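Local structure of probable leucine/isoleucine/valine-binding protein (Rhodopirellula baltica, 4KV7) at residues Met22-Ser27 against Gly91-Pro96; Phe45-Ala50 against Val309-Val314; Ala71-Asn76 against Ile99-Ile104; Arg284-Ala289 against Val302-Tyr307. The protein probably binds branched-chain amino acids or related small ligands in the cleft between two lobes, as periplasmic solute-binding proteins serving ABC transporters do. The protein carries 1 engineered substitution. One frame throughout, in Å; residues are numbered along the deposited sequence.

Contact 1 (Met22-Ser27 against Gly91-Pro96); sequences MSTALS and GNVGTP. With FMT (formic acid), chain B.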
loop_
_atom_site.group_PDB
_atom_site.type_symbol
_atom_site.label_atom_id
_atom_site.label_comp_id
_atom_site.label_asym_id
_atom_site.label_seq_id
_atom_site.Cartn_x
_atom_site.Cartn_y
_atom_site.Cartn_z
HETATM N N MSE A 22 1.632 -9.354 -12.324
HETATM C CA MSE A 22 1.221 -9.046 -10.964
HETATM C C MSE A 22 0.803 -10.343 -10.297
HETATM O O MSE A 22 0.106 -11.152 -10.910
HETATM C CB MSE A 22 0.055 -8.050 -11.005
HETATM C CG MSE A 22 -0.554 -7.667 -9.648
HETATM SE SE MSE A 22 -2.232 -6.604 -9.783
HETATM C CE MSE A 22 -1.424 -4.956 -10.413
ATOM N N SER A 23 1.272 -10.565 -9.070
ATOM C CA SER A 23 0.758 -11.639 -8.218
ATOM C C SER A 23 0.157 -10.949 -7.015
ATOM O O SER A 23 0.824 -10.146 -6.376
ATOM C CB SER A 23 1.877 -12.574 -7.780
ATOM O OG SER A 23 1.364 -13.647 -7.009
ATOM N N THR A 24 -1.106 -11.215 -6.713
ATOM C CA THR A 24 -1.766 -10.419 -5.699
ATOM C C THR A 24 -3.038 -11.057 -5.179
ATOM O O THR A 24 -3.518 -12.047 -5.712
ATOM C CB THR A 24 -2.064 -9.019 -6.251
ATOM O OG1 THR A 24 -2.152 -8.102 -5.156
ATOM C CG2 THR A 24 -3.349 -8.987 -7.096
ATOM N N ALA A 25 -3.583 -10.467 -4.124
ATOM C CA ALA A 25 -4.788 -10.986 -3.492
ATOM C C ALA A 25 -6.017 -10.588 -4.305
ATOM O O ALA A 25 -6.545 -9.483 -4.157
ATOM C CB ALA A 25 -4.895 -10.462 -2.067
ATOM N N LEU A 26 -6.463 -11.488 -5.176
ATOM C CA LEU A 26 -7.675 -11.270 -5.958
ATOM C C LEU A 26 -8.860 -12.035 -5.377
ATOM O O LEU A 26 -9.997 -11.828 -5.794
ATOM C CB LEU A 26 -7.466 -11.662 -7.425
ATOM C CG LEU A 26 -6.374 -10.866 -8.144
ATOM C CD1 LEU A 26 -6.133 -11.422 -9.541
ATOM C CD2 LEU A 26 -6.728 -9.380 -8.211
ATOM N N SER A 27 -8.591 -12.915 -4.419
ATOM C CA SER A 27 -9.624 -13.627 -3.683
ATOM C C SER A 27 -9.149 -13.752 -2.244
ATOM O O SER A 27 -8.026 -13.388 -1.908
ATOM C CB SER A 27 -9.845 -15.022 -4.271
ATOM O OG SER A 27 -8.712 -15.850 -4.036
ATOM N N GLY A 91 2.917 -3.650 -8.655
ATOM C CA GLY A 91 1.818 -3.479 -7.728
ATOM C C GLY A 91 1.419 -4.635 -6.830
ATOM O O GLY A 91 0.343 -4.580 -6.244
ATOM N N ASN A 92 2.258 -5.664 -6.703
ATOM C CA ASN A 92 1.893 -6.818 -5.874
ATOM C C ASN A 92 1.547 -6.387 -4.454
ATOM O O ASN A 92 2.266 -5.588 -3.858
ATOM C CB ASN A 92 3.060 -7.787 -5.728
ATOM C CG ASN A 92 3.335 -8.611 -6.966
ATOM O OD1 ASN A 92 2.808 -8.372 -8.066
ATOM N ND2 ASN A 92 4.195 -9.610 -6.788
ATOM N N VAL A 93 0.486 -6.936 -3.891
ATOM C CA VAL A 93 0.120 -6.667 -2.503
ATOM C C VAL A 93 0.909 -7.519 -1.509
ATOM O O VAL A 93 0.927 -8.746 -1.615
ATOM C CB VAL A 93 -1.396 -6.937 -2.305
ATOM C CG1 VAL A 93 -1.767 -7.076 -0.834
ATOM C CG2 VAL A 93 -2.205 -5.839 -2.962
ATOM N N GLY A 94 1.539 -6.860 -0.538
ATOM C CA GLY A 94 1.918 -7.517 0.700
ATOM C C GLY A 94 3.392 -7.700 0.992
ATOM O O GLY A 94 4.232 -7.748 0.094
ATOM N N THR A 95 3.687 -7.824 2.281
ATOM C CA THR A 95 5.050 -7.989 2.772
ATOM C C THR A 95 5.550 -9.441 2.768
ATOM O O THR A 95 6.574 -9.720 2.143
ATOM C CB THR A 95 5.207 -7.325 4.159
ATOM O OG1 THR A 95 4.963 -5.915 4.035
ATOM C CG2 THR A 95 6.587 -7.572 4.738
ATOM N N PRO A 96 4.841 -10.372 3.440
ATOM C CA PRO A 96 5.353 -11.745 3.356
ATOM C C PRO A 96 5.349 -12.285 1.919
ATOM O O PRO A 96 6.220 -13.084 1.559
ATOM C CB PRO A 96 4.393 -12.538 4.256
ATOM C CG PRO A 96 3.161 -11.658 4.386
ATOM C CD PRO A 96 3.688 -10.270 4.355
HETATM C C FMT B . 1.566 -6.011 4.229
HETATM O O1 FMT B . 2.470 -5.202 3.981
HETATM O O2 FMT B . 1.641 -7.238 4.078
HETATM O O HOH W 1 -2.050 -5.794 -6.551
#

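Contact 2 (Phe45-Ala50 against Val309-Val314); sequences FDEAKA and VGRILV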
loop_
_atom_site.group_PDB
_atom_site.type_symbol
_atom_site.label_atom_id
_atom_site.label_comp_id
_atom_site.label_asym_id
_atom_site.label_seq_id
_atom_site.Cartn_x
_atom_site.Cartn_y
_atom_site.Cartn_z
ATOM N N PHE A 45 -3.724 2.104 -17.564
ATOM C CA PHE A 45 -3.418 1.538 -18.874
ATOM C C PHE A 45 -4.498 1.917 -19.887
ATOM O O PHE A 45 -4.192 2.215 -21.031
ATOM C CB PHE A 45 -3.288 0.013 -18.798
ATOM C CG PHE A 45 -2.004 -0.487 -18.166
ATOM C CD1 PHE A 45 -1.068 0.380 -17.605
ATOM C CD2 PHE A 45 -1.742 -1.856 -18.140
ATOM C CE1 PHE A 45 0.108 -0.121 -17.046
ATOM C CE2 PHE A 45 -0.577 -2.348 -17.583
ATOM C CZ PHE A 45 0.344 -1.482 -17.032
ATOM N N ASP A 46 -5.760 1.903 -19.457
ATOM C CA ASP A 46 -6.882 2.311 -20.302
ATOM C C ASP A 46 -6.725 3.744 -20.795
ATOM O O ASP A 46 -6.941 4.049 -21.972
ATOM C CB ASP A 46 -8.191 2.160 -19.519
ATOM C CG ASP A 46 -9.417 2.346 -20.380
ATOM O OD1 ASP A 46 -9.637 1.500 -21.272
ATOM O OD2 ASP A 46 -10.164 3.326 -20.164
ATOM N N GLU A 47 -6.343 4.624 -19.876
ATOM C CA GLU A 47 -6.124 6.020 -20.205
ATOM C C GLU A 47 -4.970 6.187 -21.188
ATOM O O GLU A 47 -5.062 6.971 -22.141
ATOM C CB GLU A 47 -5.839 6.821 -18.939
ATOM C CG GLU A 47 -5.482 8.260 -19.234
ATOM C CD GLU A 47 -5.089 9.036 -17.999
ATOM O OE1 GLU A 47 -4.638 8.399 -17.035
ATOM O OE2 GLU A 47 -5.235 10.277 -18.002
ATOM N N ALA A 48 -3.883 5.456 -20.950
ATOM C CA ALA A 48 -2.719 5.542 -21.823
ATOM C C ALA A 48 -3.081 5.132 -23.248
ATOM O O ALA A 48 -2.599 5.726 -24.208
ATOM C CB ALA A 48 -1.574 4.696 -21.292
ATOM N N LYS A 49 -3.932 4.119 -23.388
ATOM C CA LYS A 49 -4.418 3.693 -24.697
ATOM C C LYS A 49 -5.285 4.777 -25.331
ATOM O O LYS A 49 -5.107 5.137 -26.488
ATOM C CB LYS A 49 -5.222 2.397 -24.566
ATOM C CG LYS A 49 -5.706 1.838 -25.889
ATOM C CD LYS A 49 -6.602 0.625 -25.709
ATOM C CE LYS A 49 -7.075 0.109 -27.062
ATOM N NZ LYS A 49 -8.118 -0.942 -26.934
ATOM N N ALA A 50 -6.237 5.284 -24.554
ATOM C CA ALA A 50 -7.187 6.280 -25.045
ATOM C C ALA A 50 -6.495 7.540 -25.544
ATOM O O ALA A 50 -6.914 8.138 -26.539
ATOM C CB ALA A 50 -8.195 6.627 -23.956
ATOM N N VAL A 309 0.959 4.228 -9.677
ATOM C CA VAL A 309 1.957 3.276 -10.133
ATOM C C VAL A 309 1.909 3.119 -11.660
ATOM O O VAL A 309 2.947 3.171 -12.330
ATOM C CB VAL A 309 1.788 1.938 -9.394
ATOM C CG1 VAL A 309 2.651 0.860 -10.015
ATOM C CG2 VAL A 309 2.142 2.110 -7.929
ATOM N N GLY A 310 0.711 2.935 -12.213
ATOM C CA GLY A 310 0.554 2.829 -13.652
ATOM C C GLY A 310 1.040 4.076 -14.375
ATOM O O GLY A 310 1.722 3.980 -15.406
ATOM N N ARG A 311 0.698 5.251 -13.849
ATOM C CA ARG A 311 1.128 6.513 -14.448
ATOM C C ARG A 311 2.647 6.644 -14.473
ATOM O O ARG A 311 3.222 7.064 -15.472
ATOM C CB ARG A 311 0.520 7.710 -13.705
ATOM C CG ARG A 311 -0.939 8.020 -14.034
ATOM C CD ARG A 311 -1.088 8.654 -15.409
ATOM N NE ARG A 311 -0.369 9.921 -15.478
ATOM C CZ ARG A 311 -0.869 11.091 -15.084
ATOM N NH1 ARG A 311 -2.108 11.170 -14.613
ATOM N NH2 ARG A 311 -0.134 12.193 -15.181
ATOM N N ILE A 312 3.301 6.292 -13.371
ATOM C CA ILE A 312 4.757 6.379 -13.314
ATOM C C ILE A 312 5.409 5.394 -14.278
ATOM O O ILE A 312 6.353 5.743 -14.989
ATOM C CB ILE A 312 5.282 6.163 -11.883
ATOM C CG1 ILE A 312 4.743 7.254 -10.954
ATOM C CG2 ILE A 312 6.808 6.140 -11.865
ATOM C CD1 ILE A 312 4.980 6.979 -9.487
ATOM N N LEU A 313 4.891 4.175 -14.314
ATOM C CA LEU A 313 5.383 3.164 -15.243
ATOM C C LEU A 313 5.284 3.639 -16.689
ATOM O O LEU A 313 6.254 3.539 -17.455
ATOM C CB LEU A 313 4.600 1.868 -15.069
ATOM C CG LEU A 313 5.012 0.738 -16.009
ATOM C CD1 LEU A 313 6.450 0.313 -15.756
ATOM C CD2 LEU A 313 4.050 -0.425 -15.855
ATOM N N VAL A 314 4.121 4.169 -17.066
ATOM C CA VAL A 314 3.930 4.667 -18.424
ATOM C C VAL A 314 4.880 5.820 -18.735
ATOM O O VAL A 314 5.482 5.856 -19.809
ATOM C CB VAL A 314 2.449 5.055 -18.671
ATOM C CG1 VAL A 314 2.297 5.856 -19.956
ATOM C CG2 VAL A 314 1.566 3.800 -18.691
#

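Contact 3 (Ala71-Asn76 against Ile99-Ile104); sequences ARTAPN and ITAIPI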
loop_
_atom_site.group_PDB
_atom_site.type_symbol
_atom_site.label_atom_id
_atom_site.label_comp_id
_atom_site.label_asym_id
_atom_site.label_seq_id
_atom_site.Cartn_x
_atom_site.Cartn_y
_atom_site.Cartn_z
ATOM N N ALA A 71 2.824 -18.971 -0.260
ATOM C CA ALA A 71 2.871 -20.282 -0.901
ATOM C C ALA A 71 2.350 -20.234 -2.335
ATOM O O ALA A 71 2.756 -21.043 -3.173
ATOM C CB ALA A 71 2.097 -21.320 -0.090
ATOM N N ARG A 72 1.439 -19.308 -2.612
ATOM C CA ARG A 72 0.931 -19.128 -3.962
ATOM C C ARG A 72 1.724 -18.098 -4.749
ATOM O O ARG A 72 1.807 -18.180 -5.974
ATOM C CB ARG A 72 -0.558 -18.781 -3.939
ATOM C CG ARG A 72 -1.400 -19.927 -3.398
ATOM C CD ARG A 72 -2.790 -19.486 -2.992
ATOM N NE ARG A 72 -3.584 -19.041 -4.133
ATOM C CZ ARG A 72 -4.816 -18.551 -4.031
ATOM N NH1 ARG A 72 -5.387 -18.423 -2.838
ATOM N NH2 ARG A 72 -5.471 -18.175 -5.118
ATOM N N THR A 73 2.320 -17.136 -4.045
ATOM C CA THR A 73 3.142 -16.123 -4.690
ATOM C C THR A 73 4.303 -16.743 -5.450
ATOM O O THR A 73 4.594 -16.336 -6.567
ATOM C CB THR A 73 3.707 -15.131 -3.663
ATOM O OG1 THR A 73 2.640 -14.600 -2.867
ATOM C CG2 THR A 73 4.443 -13.978 -4.351
ATOM N N ALA A 74 4.973 -17.720 -4.853
ATOM C CA ALA A 74 6.158 -18.290 -5.481
ATOM C C ALA A 74 5.882 -18.894 -6.868
ATOM O O ALA A 74 6.524 -18.486 -7.839
ATOM C CB ALA A 74 6.862 -19.284 -4.546
ATOM N N PRO A 75 4.929 -19.841 -6.985
ATOM C CA PRO A 75 4.716 -20.361 -8.343
ATOM C C PRO A 75 4.186 -19.295 -9.310
ATOM O O PRO A 75 4.521 -19.340 -10.493
ATOM C CB PRO A 75 3.694 -21.494 -8.144
ATOM C CG PRO A 75 3.069 -21.232 -6.813
ATOM C CD PRO A 75 4.112 -20.552 -5.986
ATOM N N ASN A 76 3.397 -18.343 -8.823
ATOM C CA ASN A 76 2.926 -17.268 -9.689
ATOM C C ASN A 76 4.099 -16.475 -10.257
ATOM O O ASN A 76 4.124 -16.154 -11.441
ATOM C CB ASN A 76 2.020 -16.304 -8.921
ATOM C CG ASN A 76 0.638 -16.861 -8.648
ATOM O OD1 ASN A 76 0.298 -17.949 -9.076
ATOM N ND2 ASN A 76 -0.172 -16.093 -7.932
ATOM N N ILE A 99 8.418 -10.754 0.190
ATOM C CA ILE A 99 9.645 -11.381 0.650
ATOM C C ILE A 99 9.911 -12.690 -0.114
ATOM O O ILE A 99 11.060 -13.023 -0.425
ATOM C CB ILE A 99 9.634 -11.525 2.181
ATOM C CG1 ILE A 99 9.835 -10.141 2.812
ATOM C CG2 ILE A 99 10.699 -12.503 2.644
ATOM C CD1 ILE A 99 9.519 -10.075 4.290
ATOM N N THR A 100 8.845 -13.412 -0.447
ATOM C CA THR A 100 8.934 -14.579 -1.323
ATOM C C THR A 100 9.184 -14.200 -2.794
ATOM O O THR A 100 9.953 -14.865 -3.502
ATOM C CB THR A 100 7.646 -15.410 -1.197
ATOM O OG1 THR A 100 7.540 -15.901 0.148
ATOM C CG2 THR A 100 7.625 -16.574 -2.183
ATOM N N ALA A 101 8.541 -13.132 -3.252
ATOM C CA ALA A 101 8.589 -12.762 -4.656
ATOM C C ALA A 101 9.917 -12.156 -5.086
ATOM O O ALA A 101 10.395 -12.407 -6.195
ATOM C CB ALA A 101 7.476 -11.798 -4.958
ATOM N N ILE A 102 10.494 -11.326 -4.227
ATOM C CA ILE A 102 11.663 -10.538 -4.596
ATOM C C ILE A 102 12.878 -11.346 -5.077
ATOM O O ILE A 102 13.479 -10.982 -6.087
ATOM C CB ILE A 102 12.013 -9.515 -3.496
ATOM C CG1 ILE A 102 10.973 -8.390 -3.519
ATOM C CG2 ILE A 102 13.407 -8.947 -3.702
ATOM C CD1 ILE A 102 10.991 -7.497 -2.292
ATOM N N PRO A 103 13.238 -12.453 -4.391
ATOM C CA PRO A 103 14.384 -13.213 -4.910
ATOM C C PRO A 103 14.162 -13.736 -6.330
ATOM O O PRO A 103 15.119 -13.880 -7.086
ATOM C CB PRO A 103 14.505 -14.378 -3.926
ATOM C CG PRO A 103 13.922 -13.846 -2.653
ATOM C CD PRO A 103 12.800 -12.954 -3.072
ATOM N N ILE A 104 12.914 -14.019 -6.682
ATOM C CA ILE A 104 12.598 -14.508 -8.018
ATOM C C ILE A 104 12.738 -13.377 -9.039
ATOM O O ILE A 104 13.300 -13.569 -10.116
ATOM C CB ILE A 104 11.199 -15.155 -8.051
ATOM C CG1 ILE A 104 11.159 -16.336 -7.075
ATOM C CG2 ILE A 104 10.860 -15.615 -9.461
ATOM C CD1 ILE A 104 9.768 -16.864 -6.766
#

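Contact 4 (Arg284-Ala289 against Val302-Tyr307); sequences REYRDA and VSLEGY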
loop_
_atom_site.group_PDB
_atom_site.type_symbol
_atom_site.label_atom_id
_atom_site.label_comp_id
_atom_site.label_asym_id
_atom_site.label_seq_id
_atom_site.Cartn_x
_atom_site.Cartn_y
_atom_site.Cartn_z
ATOM N N ARG A 284 -7.582 14.434 -10.071
ATOM C CA ARG A 284 -8.658 14.677 -11.029
ATOM C C ARG A 284 -8.521 13.741 -12.230
ATOM O O ARG A 284 -9.510 13.214 -12.743
ATOM C CB ARG A 284 -8.668 16.137 -11.485
ATOM C CG ARG A 284 -8.806 17.121 -10.344
ATOM C CD ARG A 284 -9.042 18.531 -10.844
ATOM N NE ARG A 284 -7.983 19.008 -11.735
ATOM C CZ ARG A 284 -7.644 20.291 -11.885
ATOM N NH1 ARG A 284 -8.262 21.237 -11.197
ATOM N NH2 ARG A 284 -6.683 20.636 -12.732
ATOM N N GLU A 285 -7.283 13.510 -12.656
ATOM C CA GLU A 285 -6.992 12.594 -13.755
ATOM C C GLU A 285 -7.332 11.145 -13.390
ATOM O O GLU A 285 -7.864 10.393 -14.205
ATOM C CB GLU A 285 -5.528 12.750 -14.194
ATOM C CG GLU A 285 -5.277 14.048 -14.976
ATOM C CD GLU A 285 -3.822 14.504 -14.992
ATOM O OE1 GLU A 285 -2.964 13.885 -14.338
ATOM O OE2 GLU A 285 -3.538 15.511 -15.666
ATOM N N TYR A 286 -7.029 10.756 -12.162
ATOM C CA TYR A 286 -7.452 9.468 -11.631
ATOM C C TYR A 286 -8.963 9.317 -11.722
ATOM O O TYR A 286 -9.457 8.299 -12.189
ATOM C CB TYR A 286 -6.988 9.336 -10.178
ATOM C CG TYR A 286 -7.740 8.301 -9.363
ATOM C CD1 TYR A 286 -7.533 6.938 -9.554
ATOM C CD2 TYR A 286 -8.643 8.695 -8.381
ATOM C CE1 TYR A 286 -8.216 6.002 -8.793
ATOM C CE2 TYR A 286 -9.330 7.774 -7.620
ATOM C CZ TYR A 286 -9.115 6.427 -7.820
ATOM O OH TYR A 286 -9.815 5.534 -7.042
ATOM N N ARG A 287 -9.707 10.328 -11.287
ATOM C CA ARG A 287 -11.162 10.212 -11.291
ATOM C C ARG A 287 -11.701 10.090 -12.712
ATOM O O ARG A 287 -12.617 9.306 -12.957
ATOM C CB ARG A 287 -11.833 11.373 -10.551
ATOM C CG ARG A 287 -11.568 11.371 -9.052
ATOM C CD ARG A 287 -12.628 12.157 -8.278
ATOM N NE ARG A 287 -12.604 13.574 -8.634
ATOM C CZ ARG A 287 -11.844 14.487 -8.042
ATOM N NH1 ARG A 287 -11.048 14.142 -7.045
ATOM N NH2 ARG A 287 -11.880 15.748 -8.449
ATOM N N ASP A 288 -11.130 10.847 -13.651
ATOM C CA ASP A 288 -11.557 10.751 -15.044
ATOM C C ASP A 288 -11.257 9.366 -15.600
ATOM O O ASP A 288 -12.087 8.783 -16.301
ATOM C CB ASP A 288 -10.846 11.788 -15.919
ATOM C CG ASP A 288 -11.307 13.218 -15.662
ATOM O OD1 ASP A 288 -12.410 13.431 -15.117
ATOM O OD2 ASP A 288 -10.554 14.146 -16.050
ATOM N N ALA A 289 -10.070 8.844 -15.298
ATOM C CA ALA A 289 -9.662 7.537 -15.802
ATOM C C ALA A 289 -10.561 6.446 -15.245
ATOM O O ALA A 289 -10.985 5.554 -15.981
ATOM C CB ALA A 289 -8.209 7.256 -15.474
ATOM N N VAL A 302 -6.746 2.755 -2.454
ATOM C CA VAL A 302 -6.016 1.635 -3.022
ATOM C C VAL A 302 -5.921 1.768 -4.541
ATOM O O VAL A 302 -4.834 1.673 -5.119
ATOM C CB VAL A 302 -6.665 0.291 -2.624
ATOM C CG1 VAL A 302 -5.909 -0.864 -3.253
ATOM C CG2 VAL A 302 -6.702 0.130 -1.101
ATOM N N SER A 303 -7.047 1.997 -5.206
ATOM C CA SER A 303 -6.963 2.148 -6.650
ATOM C C SER A 303 -6.254 3.430 -7.061
ATOM O O SER A 303 -5.638 3.464 -8.119
ATOM C CB SER A 303 -8.321 2.021 -7.337
ATOM O OG SER A 303 -9.251 2.967 -6.857
ATOM N N LEU A 304 -6.323 4.485 -6.247
ATOM C CA LEU A 304 -5.543 5.679 -6.535
ATOM C C LEU A 304 -4.057 5.346 -6.526
ATOM O O LEU A 304 -3.318 5.780 -7.408
ATOM C CB LEU A 304 -5.871 6.791 -5.539
ATOM C CG LEU A 304 -5.003 8.049 -5.605
ATOM C CD1 LEU A 304 -5.013 8.653 -7.014
ATOM C CD2 LEU A 304 -5.515 9.062 -4.608
ATOM N N GLU A 305 -3.602 4.552 -5.554
ATOM C CA GLU A 305 -2.209 4.117 -5.563
ATOM C C GLU A 305 -1.874 3.304 -6.823
ATOM O O GLU A 305 -0.825 3.509 -7.432
ATOM C CB GLU A 305 -1.863 3.336 -4.292
ATOM C CG GLU A 305 -0.396 2.955 -4.188
ATOM C CD GLU A 305 -0.019 2.345 -2.851
ATOM O OE1 GLU A 305 -0.857 2.340 -1.918
ATOM O OE2 GLU A 305 1.125 1.849 -2.730
ATOM N N GLY A 306 -2.755 2.387 -7.214
ATOM C CA GLY A 306 -2.512 1.598 -8.411
ATOM C C GLY A 306 -2.419 2.471 -9.653
ATOM O O GLY A 306 -1.560 2.272 -10.524
ATOM N N TYR A 307 -3.297 3.462 -9.735
ATOM C CA TYR A 307 -3.284 4.412 -10.834
ATOM C C TYR A 307 -1.968 5.191 -10.891
ATOM O O TYR A 307 -1.393 5.378 -11.962
ATOM C CB TYR A 307 -4.493 5.350 -10.736
ATOM C CG TYR A 307 -4.497 6.428 -11.784
ATOM C CD1 TYR A 307 -4.936 6.166 -13.075
ATOM C CD2 TYR A 307 -4.049 7.712 -11.489
ATOM C CE1 TYR A 307 -4.927 7.153 -14.042
ATOM C CE2 TYR A 307 -4.046 8.704 -12.446
ATOM C CZ TYR A 307 -4.474 8.419 -13.717
ATOM O OH TYR A 307 -4.449 9.437 -14.643
#

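Contact 1 (Met22-Ser27 against Gly91-Pro96)
Asn92 lies tight against the backbone of Ser23. Its OD1 accepts the Ser23 N-H at 2.9 Å, the donor standing 52° out of the carbonyl plane. The amide carbon Asn92 CG lies only 3.0 Å from Ser23 O, and OD1 runs past the CG of Met22, a selenomethionine. An asparagine suits this place because its short carboxamide, with CG beside the backbone N (chi1 -75°), can reach the strand edge. An alanine here would lose that acceptor and would probably loosen the loop from the strand. One residue on, Thr24 OG1 receives the N-H of Val93 (N to OG1 3.1 Å) while touching Val93 CG2, and a water joins OG1 to Gly91 O. Gly91 has a positive phi of 73°, which favours glycine. In this Rossmann-like lobe the loop leads from strand 89-90 into helix 95-107, with Gly94 at the N-cap. Beyond Thr24 the segments part: Leu26 and Ser27 lie on a partly exposed side. At the helix start a formic acid, probably from the crystallisation liquor, is gripped by Thr95 N (2.8 Å to O2) and by Thr95 OG1 (2.6 Å to O1), consistent with a carboxylate-binding site as in relatives.

Contact 2 (Phe45-Ala50 against Val309-Val314)
Phe45 and Leu313 form the apolar centre. The phenyl group, its CG turned beside the backbone N (chi1 -75°), reaches across to the helix 301-319, where Leu313 CD2 meets the ring at its edge, near the ring plane, 4.0 Å from CZ. Leucine reaches this edge because its CG is anti to the backbone N, which carries the branch outward to CD2. Next to it, Val314 CG2 lies 4.2 Å from Ala48 CB and, more loosely, near Phe45 CD1. Small residues mark the places where the backbones draw together: Gly310, with no side chain to interpose, has its CA 6.7 Å from Phe45 CA, and Ala48 lets the valine methyl settle against it.

Further out the contact becomes polar. The extended Glu47 brings OE1 to 3.9 Å from Arg311 CD; the Arg311 chain is bent at chi2 and chi3. Glu47 OE1 lies well out of the guanidinium plane with no N-H aimed at it, 4.5 Å from Arg311 NH1, so the opposite charges probably only attract at long range. Each has firmer partners: Tyr307 OH bonds both groups, Lys51 pairs with Glu47 OE2, and Glu285 with Arg311 NH1.

The segment axes approach to 10.1 Å at an angle of 43°. Across 258 intervening residues this contact joins helix 31-50, near the start of the chain, to the late helix 301-319. Leu59 of strand 57-65 packs on Phe45 and Ala48, and Phe113 of strand 112-113 on Leu313.

Contact 3 (Ala71-Asn76 against Ile99-Ile104)
Three side-chain methyl contacts bring the two helices together. Ala74 CB sits 3.7 Å from Thr100 CG2, and beside it Thr73 CG2 meets Ala101 CB tip to tip at 3.8 Å. One turn further along the second helix, Ile104 lays its CD1 against the backbone of the first, 3.8 Å from Ala74 O. Alanine suits both central positions: Ala74 and Ala101 have their CA atoms just 6.1 Å apart, too near for large side chains to stand between them. Ile104 instead reaches across with a long branch, its CG1 beside the backbone N and chi2 extended.

Both threonines turn a methyl inward, with OG1 beside the backbone N and CG2 anti to it. Thr73 OG1 is held by Asp66 OD2 and by Glu69 O, just before helix 70-81, which would favour this rotamer and so present carbon rather than oxygen to the other helix. Thr100 has the same rotamer, its OG1 making a weak bond to Pro96 O. Further along helix 70-81, Met77 packs on both Ala101 and Ile104, and His78 on Ile104.

Both segments are kinked where a proline, Pro75 in one and Pro103 in the other, supplies no N-H to the turn before. The segment axes nonetheless run nearly parallel, with a closest approach of 8.6 Å and a crossing of -18°. Such neighbouring, co-directional helices are consistent with successive beta-alpha-beta units of the periplasmic-binding-protein lobe: helix 70-81 follows strand 57-65 and leads to 89-90, and helix 95-107 leads on to strand 112-113, whose Phe112 packs on Ala101.

Contact 4 (Arg284-Ala289 against Val302-Tyr307)
Two tyrosine rings dominate, set edge to face in an offset manner: the edge of Tyr286 points at the face of Tyr307, with centroids 5.7 Å apart and planes at 60°. One face of Tyr286 carries the CA of Leu304, a CH-pi contact 3.9 Å from the centroid, and Leu304 CD1 comes up to Tyr286 CG. At the ring's edge, in plane, the phenol OH donates to Ser303 OG over 2.6 Å. Ser303 is small enough to hold its OG in the crowded position between backbone N and carbonyl carbon, which brings it to the phenol. In place of Tyr286, a leucine here would lose the phenol bond to Ser303 and the flat surface, and would probably weaken the junction of the two helices.

The Tyr307 ring receives Tyr286 CA over one face, 3.8 Å from its centroid, so each tyrosine has a CA–H over its ring. Around this ring Ala289 CB makes an apolar contact with Tyr307 CE1, while Glu285 CB lies against the Tyr307 hydroxyl.

Ser300 N, just before helix 301-319, bonds back to the Tyr286 OH, while the Tyr307 OH joins Glu47. The segment axes pass 10.3 Å apart at a crossing of 100°, so segments 284-289 and 302-307 cross almost at right angles, and helix 31-50 lines the neighbouring side through Ala44, which touches Tyr307.

How the contacts relate
Contacts 2 and 4 share helix 301-319 and lie 10 Å apart between centres; they meet where Glu47 OE1 and Tyr307 OH stand 2.6 Å apart and where Arg311 NH1 pairs with Glu285 OE1 at 2.9 Å. Contacts 1 and 3 are likewise 10 Å apart, share helix 95-107, and are tied by Ser23 OG and Asn76 ND2 at 3.0 Å. The two pairs do not touch, but contact 1 comes within about 5 Å of contact 2 and about 6 Å of contact 4 between nearest atoms. Formic acid sits beside contact 1, where Tyr68 and Tyr138 add hydrogen bonds from their phenol groups, which is consistent with a ligand pocket.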